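Local coordinates for 70 KDA protein (Xanthomonas sp., PDB 4B2N) that oxidatively cleaves rubber (polyisoprene) with dioxygen as a processive rubber oxygenase, a c-type cytochrome carrying two covalently bound hemes, at residues Phe262-Leu267 against Arg442-Ser447; Gly461-Asn466 against Glu471-Pro476. All coordinates share one frame; numbering follows the deposited sequence. Where two conformers were deposited one is given.

Contact 1 (Phe262-Leu267 against Arg442-Ser447); sequences FDMETL and RRAWNS
Met264 and Trp445 bring the two backbones closest, 7.0 Å between their CA atoms, where the irregular loop 262-267 meets the last turn of helix 439-446. Met264 CE does most of the touching: it lies 3.4 Å from Ala444 O and 4.2 Å from Ala444 CB. The thioether chain folds at chi2 (-77°) and chi3 (-70°), which turns its methyl onto the helix backbone; an unbranched, flexible side chain can fold in this way, and the small Ala444 lets the methyl come close. Glu265 adds only its aliphatic part, CG resting 4.0 Å from Ser447 O. A water lies between the backbones, 2.6 Å from Trp445 O and 3.2 Å from Met264 O, and could bridge them. Each side is braced from within. Asp263 OD1 takes the N-H of Glu265 (2.8 Å) in an Asx turn and that of Thr266 in an Asx motif, while Ser447 OG returns to Arg443 O as the helix ends. The CB of Trp445 points away from the loop, and its side chain lies about 6 Å from that of Phe301, a residue of a heme c site. Apolar contact and probably a shared water thus join the pieces, with Arg477 of helix 467-481 satisfying two helix-end carbonyls, those of Ala444 and Ser447.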
loop_
_atom_site.group_PDB
_atom_site.type_symbol
_atom_site.label_atom_id
_atom_site.label_comp_id
_atom_site.label_asym_id
_atom_site.label_seq_id
_atom_site.Cartn_x
_atom_site.Cartn_y
_atom_site.Cartn_z
ATOM N N PHE A 262 -13.749 -8.267 -15.077
ATOM C CA PHE A 262 -14.984 -8.017 -14.288
ATOM C C PHE A 262 -15.786 -6.937 -14.926
ATOM O O PHE A 262 -15.240 -5.961 -15.365
ATOM C CB PHE A 262 -14.680 -7.559 -12.842
ATOM C CG PHE A 262 -13.896 -8.598 -12.057
ATOM C CD1 PHE A 262 -14.513 -9.738 -11.637
ATOM C CD2 PHE A 262 -12.526 -8.436 -11.838
ATOM C CE1 PHE A 262 -13.803 -10.721 -10.952
ATOM C CE2 PHE A 262 -11.767 -9.429 -11.196
ATOM C CZ PHE A 262 -12.422 -10.561 -10.714
ATOM N N ASP A 263 -17.078 -7.129 -14.945
ATOM C CA ASP A 263 -18.000 -6.104 -15.382
ATOM C C ASP A 263 -17.820 -4.921 -14.411
ATOM O O ASP A 263 -17.820 -5.067 -13.176
ATOM C CB ASP A 263 -19.418 -6.717 -15.307
ATOM C CG ASP A 263 -20.505 -5.739 -15.737
ATOM O OD1 ASP A 263 -20.595 -4.651 -15.132
ATOM O OD2 ASP A 263 -21.306 -6.034 -16.676
ATOM N N MET A 264 -17.597 -3.750 -14.955
ATOM C CA MET A 264 -17.238 -2.625 -14.145
ATOM C C MET A 264 -18.423 -1.936 -13.478
ATOM O O MET A 264 -18.214 -1.002 -12.741
ATOM C CB MET A 264 -16.547 -1.627 -15.057
ATOM C CG MET A 264 -15.235 -2.256 -15.557
ATOM S SD MET A 264 -13.917 -2.218 -14.311
ATOM C CE MET A 264 -13.587 -0.429 -14.287
ATOM N N GLU A 265 -19.646 -2.430 -13.750
ATOM C CA GLU A 265 -20.841 -1.930 -13.098
ATOM C C GLU A 265 -21.382 -2.903 -12.059
ATOM O O GLU A 265 -21.998 -2.478 -11.076
ATOM C CB GLU A 265 -21.910 -1.658 -14.134
ATOM C CG GLU A 265 -21.598 -0.492 -15.080
ATOM C CD GLU A 265 -22.720 -0.383 -16.084
ATOM O OE1 GLU A 265 -22.699 -1.034 -17.158
ATOM O OE2 GLU A 265 -23.686 0.314 -15.778
ATOM N N THR A 266 -21.165 -4.209 -12.270
ATOM C CA THR A 266 -21.812 -5.200 -11.429
ATOM C C THR A 266 -20.818 -6.092 -10.669
ATOM O O THR A 266 -21.192 -6.695 -9.694
ATOM C CB THR A 266 -22.713 -6.134 -12.256
ATOM O OG1 THR A 266 -21.890 -7.021 -13.036
ATOM C CG2 THR A 266 -23.637 -5.285 -13.171
ATOM N N LEU A 267 -19.554 -6.121 -11.107
ATOM C CA LEU A 267 -18.547 -7.008 -10.582
ATOM C C LEU A 267 -18.779 -8.482 -10.940
ATOM O O LEU A 267 -18.113 -9.342 -10.374
ATOM C CB LEU A 267 -18.272 -6.779 -9.042
ATOM C CG LEU A 267 -18.034 -5.317 -8.598
ATOM C CD1 LEU A 267 -17.726 -5.315 -7.054
ATOM C CD2 LEU A 267 -16.941 -4.701 -9.434
ATOM N N ARG A 442 -9.461 5.681 -17.130
ATOM C CA ARG A 442 -10.153 6.449 -16.108
ATOM C C ARG A 442 -11.649 6.489 -16.388
ATOM O O ARG A 442 -12.458 6.397 -15.477
ATOM C CB ARG A 442 -9.539 7.856 -15.944
ATOM C CG ARG A 442 -8.153 7.781 -15.333
ATOM C CD ARG A 442 -7.569 9.151 -15.013
ATOM N NE ARG A 442 -7.761 10.093 -16.109
ATOM C CZ ARG A 442 -6.923 10.246 -17.117
ATOM N NH1 ARG A 442 -5.836 9.521 -17.187
ATOM N NH2 ARG A 442 -7.187 11.116 -18.074
ATOM N N ARG A 443 -12.024 6.560 -17.659
ATOM C CA ARG A 443 -13.447 6.627 -17.957
ATOM C C ARG A 443 -14.160 5.294 -17.634
ATOM O O ARG A 443 -15.324 5.359 -17.218
ATOM C CB ARG A 443 -13.708 6.974 -19.411
ATOM C CG ARG A 443 -13.573 8.455 -19.685
ATOM C CD ARG A 443 -13.941 8.729 -21.154
ATOM N NE ARG A 443 -13.806 10.172 -21.362
ATOM C CZ ARG A 443 -14.652 10.925 -22.084
ATOM N NH1 ARG A 443 -15.721 10.388 -22.689
ATOM N NH2 ARG A 443 -14.460 12.269 -22.144
ATOM N N ALA A 444 -13.494 4.163 -17.868
ATOM C CA ALA A 444 -14.046 2.859 -17.511
ATOM C C ALA A 444 -14.352 2.771 -15.985
ATOM O O ALA A 444 -15.362 2.228 -15.528
ATOM C CB ALA A 444 -13.047 1.767 -17.846
ATOM N N TRP A 445 -13.369 3.222 -15.202
ATOM C CA TRP A 445 -13.503 3.320 -13.767
ATOM C C TRP A 445 -14.627 4.287 -13.359
ATOM O O TRP A 445 -15.490 3.957 -12.511
ATOM C CB TRP A 445 -12.148 3.825 -13.219
ATOM C CG TRP A 445 -12.220 4.113 -11.756
ATOM C CD1 TRP A 445 -12.762 5.235 -11.147
ATOM C CD2 TRP A 445 -11.746 3.268 -10.688
ATOM N NE1 TRP A 445 -12.635 5.146 -9.770
ATOM C CE2 TRP A 445 -12.028 3.970 -9.448
ATOM C CE3 TRP A 445 -11.115 2.006 -10.639
ATOM C CZ2 TRP A 445 -11.719 3.426 -8.187
ATOM C CZ3 TRP A 445 -10.772 1.483 -9.359
ATOM C CH2 TRP A 445 -11.053 2.195 -8.169
ATOM N N ASN A 446 -14.556 5.533 -13.875
ATOM C CA ASN A 446 -15.476 6.628 -13.558
ATOM C C ASN A 446 -16.942 6.312 -13.818
ATOM O O ASN A 446 -17.836 6.901 -13.208
ATOM C CB ASN A 446 -15.097 7.859 -14.373
ATOM C CG ASN A 446 -13.791 8.469 -13.904
ATOM O OD1 ASN A 446 -13.307 8.104 -12.815
ATOM N ND2 ASN A 446 -13.215 9.408 -14.685
ATOM N N SER A 447 -17.200 5.415 -14.756
ATOM C CA SER A 447 -18.546 5.114 -15.185
ATOM C C SER A 447 -19.043 3.804 -14.568
ATOM O O SER A 447 -19.861 3.131 -15.185
ATOM C CB SER A 447 -18.586 4.999 -16.746
ATOM O OG SER A 447 -17.724 3.935 -17.172
HETATM O O HOH W 1 -16.207 1.486 -12.376
#

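Contact 2 (Gly461-Asn466 against Glu471-Pro476)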
loop_
_atom_site.group_PDB
_atom_site.type_symbol
_atom_site.label_atom_id
_atom_site.label_comp_id
_atom_site.label_asym_id
_atom_site.label_seq_id
_atom_site.Cartn_x
_atom_site.Cartn_y
_atom_site.Cartn_z
ATOM N N GLY A 461 -30.654 0.866 -9.847
ATOM C CA GLY A 461 -30.158 -0.474 -9.671
ATOM C C GLY A 461 -28.939 -0.940 -10.403
ATOM O O GLY A 461 -28.449 -0.368 -11.396
ATOM N N TYR A 462 -28.415 -2.013 -9.870
ATOM C CA TYR A 462 -27.321 -2.662 -10.520
ATOM C C TYR A 462 -27.821 -3.283 -11.843
ATOM O O TYR A 462 -28.887 -3.910 -11.852
ATOM C CB TYR A 462 -26.742 -3.671 -9.553
ATOM C CG TYR A 462 -25.880 -2.905 -8.520
ATOM C CD1 TYR A 462 -24.751 -2.165 -8.951
ATOM C CD2 TYR A 462 -26.207 -2.870 -7.150
ATOM C CE1 TYR A 462 -23.992 -1.431 -8.042
ATOM C CE2 TYR A 462 -25.418 -2.146 -6.227
ATOM C CZ TYR A 462 -24.323 -1.424 -6.696
ATOM O OH TYR A 462 -23.492 -0.661 -5.857
ATOM N N PRO A 463 -27.071 -3.105 -12.951
ATOM C CA PRO A 463 -27.344 -3.847 -14.158
ATOM C C PRO A 463 -27.386 -5.341 -13.807
ATOM O O PRO A 463 -26.888 -5.745 -12.749
ATOM C CB PRO A 463 -26.119 -3.527 -15.032
ATOM C CG PRO A 463 -25.760 -2.136 -14.609
ATOM C CD PRO A 463 -25.948 -2.165 -13.133
ATOM N N SER A 464 -28.012 -6.120 -14.663
ATOM C CA SER A 464 -28.108 -7.581 -14.481
ATOM C C SER A 464 -26.762 -8.310 -14.438
ATOM O O SER A 464 -25.810 -8.045 -15.199
ATOM C CB SER A 464 -29.002 -8.210 -15.557
ATOM O OG SER A 464 -28.421 -7.953 -16.818
ATOM N N ASP A 465 -26.746 -9.299 -13.579
ATOM C CA ASP A 465 -25.594 -10.074 -13.301
ATOM C C ASP A 465 -25.699 -11.231 -14.271
ATOM O O ASP A 465 -26.133 -12.313 -13.907
ATOM C CB ASP A 465 -25.695 -10.574 -11.859
ATOM C CG ASP A 465 -24.542 -11.400 -11.458
ATOM O OD1 ASP A 465 -23.480 -11.372 -12.074
ATOM O OD2 ASP A 465 -24.691 -12.140 -10.501
ATOM N N ASN A 466 -25.386 -10.982 -15.534
ATOM C CA ASN A 466 -25.326 -12.108 -16.463
ATOM C C ASN A 466 -24.471 -11.722 -17.620
ATOM O O ASN A 466 -24.244 -10.544 -17.893
ATOM C CB ASN A 466 -26.683 -12.715 -16.864
ATOM C CG ASN A 466 -27.385 -11.934 -17.914
ATOM O OD1 ASN A 466 -28.071 -10.967 -17.574
ATOM N ND2 ASN A 466 -27.210 -12.297 -19.198
ATOM N N GLU A 471 -21.885 -8.574 -21.849
ATOM C CA GLU A 471 -21.388 -8.360 -23.233
ATOM C C GLU A 471 -22.110 -7.241 -23.958
ATOM O O GLU A 471 -21.504 -6.506 -24.723
ATOM C CB GLU A 471 -21.315 -9.674 -24.064
ATOM C CG GLU A 471 -20.952 -9.497 -25.561
ATOM C CD GLU A 471 -21.171 -10.814 -26.385
ATOM O OE1 GLU A 471 -20.950 -11.904 -25.765
ATOM O OE2 GLU A 471 -21.602 -10.776 -27.594
ATOM N N LEU A 472 -23.403 -7.117 -23.755
ATOM C CA LEU A 472 -24.157 -6.094 -24.402
ATOM C C LEU A 472 -23.594 -4.754 -23.966
ATOM O O LEU A 472 -23.297 -3.865 -24.774
ATOM C CB LEU A 472 -25.687 -6.266 -24.040
ATOM C CG LEU A 472 -26.667 -5.131 -24.505
ATOM C CD1 LEU A 472 -28.135 -5.510 -24.364
ATOM C CD2 LEU A 472 -26.405 -3.811 -23.772
ATOM N N ARG A 473 -23.438 -4.594 -22.674
ATOM C CA ARG A 473 -23.055 -3.274 -22.111
ATOM C C ARG A 473 -21.617 -2.858 -22.422
ATOM O O ARG A 473 -21.308 -1.628 -22.433
ATOM C CB ARG A 473 -23.200 -3.280 -20.566
ATOM C CG ARG A 473 -24.674 -3.248 -20.093
ATOM C CD ARG A 473 -24.788 -3.312 -18.566
ATOM N NE ARG A 473 -24.112 -4.433 -17.889
ATOM C CZ ARG A 473 -24.743 -5.524 -17.446
ATOM N NH1 ARG A 473 -26.035 -5.687 -17.720
ATOM N NH2 ARG A 473 -24.096 -6.439 -16.732
ATOM N N ARG A 474 -20.728 -3.844 -22.556
ATOM C CA ARG A 474 -19.281 -3.530 -22.898
ATOM C C ARG A 474 -19.097 -2.568 -24.084
ATOM O O ARG A 474 -18.203 -1.666 -24.099
ATOM C CB ARG A 474 -18.473 -4.832 -23.155
ATOM C CG ARG A 474 -18.257 -5.643 -21.895
ATOM C CD ARG A 474 -17.247 -4.971 -20.946
ATOM N NE ARG A 474 -16.822 -6.003 -20.001
ATOM C CZ ARG A 474 -15.862 -5.859 -19.123
ATOM N NH1 ARG A 474 -15.251 -4.698 -19.015
ATOM N NH2 ARG A 474 -15.502 -6.920 -18.400
ATOM N N VAL A 475 -19.912 -2.751 -25.129
ATOM C CA VAL A 475 -19.680 -1.993 -26.374
ATOM C C VAL A 475 -19.967 -0.479 -26.162
ATOM O O VAL A 475 -19.094 0.356 -26.377
ATOM C CB VAL A 475 -20.498 -2.606 -27.540
ATOM C CG1 VAL A 475 -20.267 -1.787 -28.795
ATOM C CG2 VAL A 475 -20.097 -4.058 -27.790
ATOM N N PRO A 476 -21.194 -0.111 -25.698
ATOM C CA PRO A 476 -21.426 1.318 -25.508
ATOM C C PRO A 476 -20.575 1.837 -24.387
ATOM O O PRO A 476 -20.258 2.993 -24.407
ATOM C CB PRO A 476 -22.908 1.439 -25.067
ATOM C CG PRO A 476 -23.302 0.047 -24.698
ATOM C CD PRO A 476 -22.453 -0.851 -25.544
#
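Loop 461-466 runs beside helix 467-481, into which it leads, and the backbones stay well apart: the CA atoms of Pro463 and Arg473 are 9.1 Å from each other, those of Asn466 and Glu471 8.7 Å. This is a loop-to-helix packing in which Asn466 occupies the N-cap position and an arginine from the second turn reaches back over the incoming chain. The long side chain of Arg473 suits that span. It bends at chi3 (-54°), and its guanidinium meets Pro463, whose CB sits 3.3 Å above the plane, over the centre of one face. Proline offers a compact apolar surface here and needs no N-H partner. Ser464 supplies the polar half: its OG lies in the guanidinium plane, a weak bond at 3.4 Å from Arg473 NH1, and its carbonyl O accepts an N-H from NH2. Pro463 over a face and Ser464 at the edge help to set the rotation of the guanidinium, together with Asp263, whose OD2 forms a salt bridge with NH2 and probably helps to balance the buried charge. The shorter of the two hydrogen bonds runs from Arg473 NH2 to Ser464 O, 2.8 Å with an N-H...O angle of 149°, the donor lying in the carbonyl plane.

Overall arrangement
Contact 1 is buried, whereas contact 2 lies nearer the surface, about 31 Å from the chain's centre against 22 Å, and sets one buried arginine against partly or fully exposed loop residues. They engage consecutive helices, 439-446 and 467-481, and their centres are about 10 Å apart. Loop 262-267 connects them: Asp263 serves both, OD1 holding the loop's turn and OD2 reaching the second helix. Thr266 CG2 also packs on Pro463 O. Contact 1, with Trp445 about 11 Å from a bound heme c, relies on a methyl packed on a helix backbone and a water; contact 2, distant from the annotated sites, relies on a guanidinium that packs on a proline and donates hydrogen bonds to a serine.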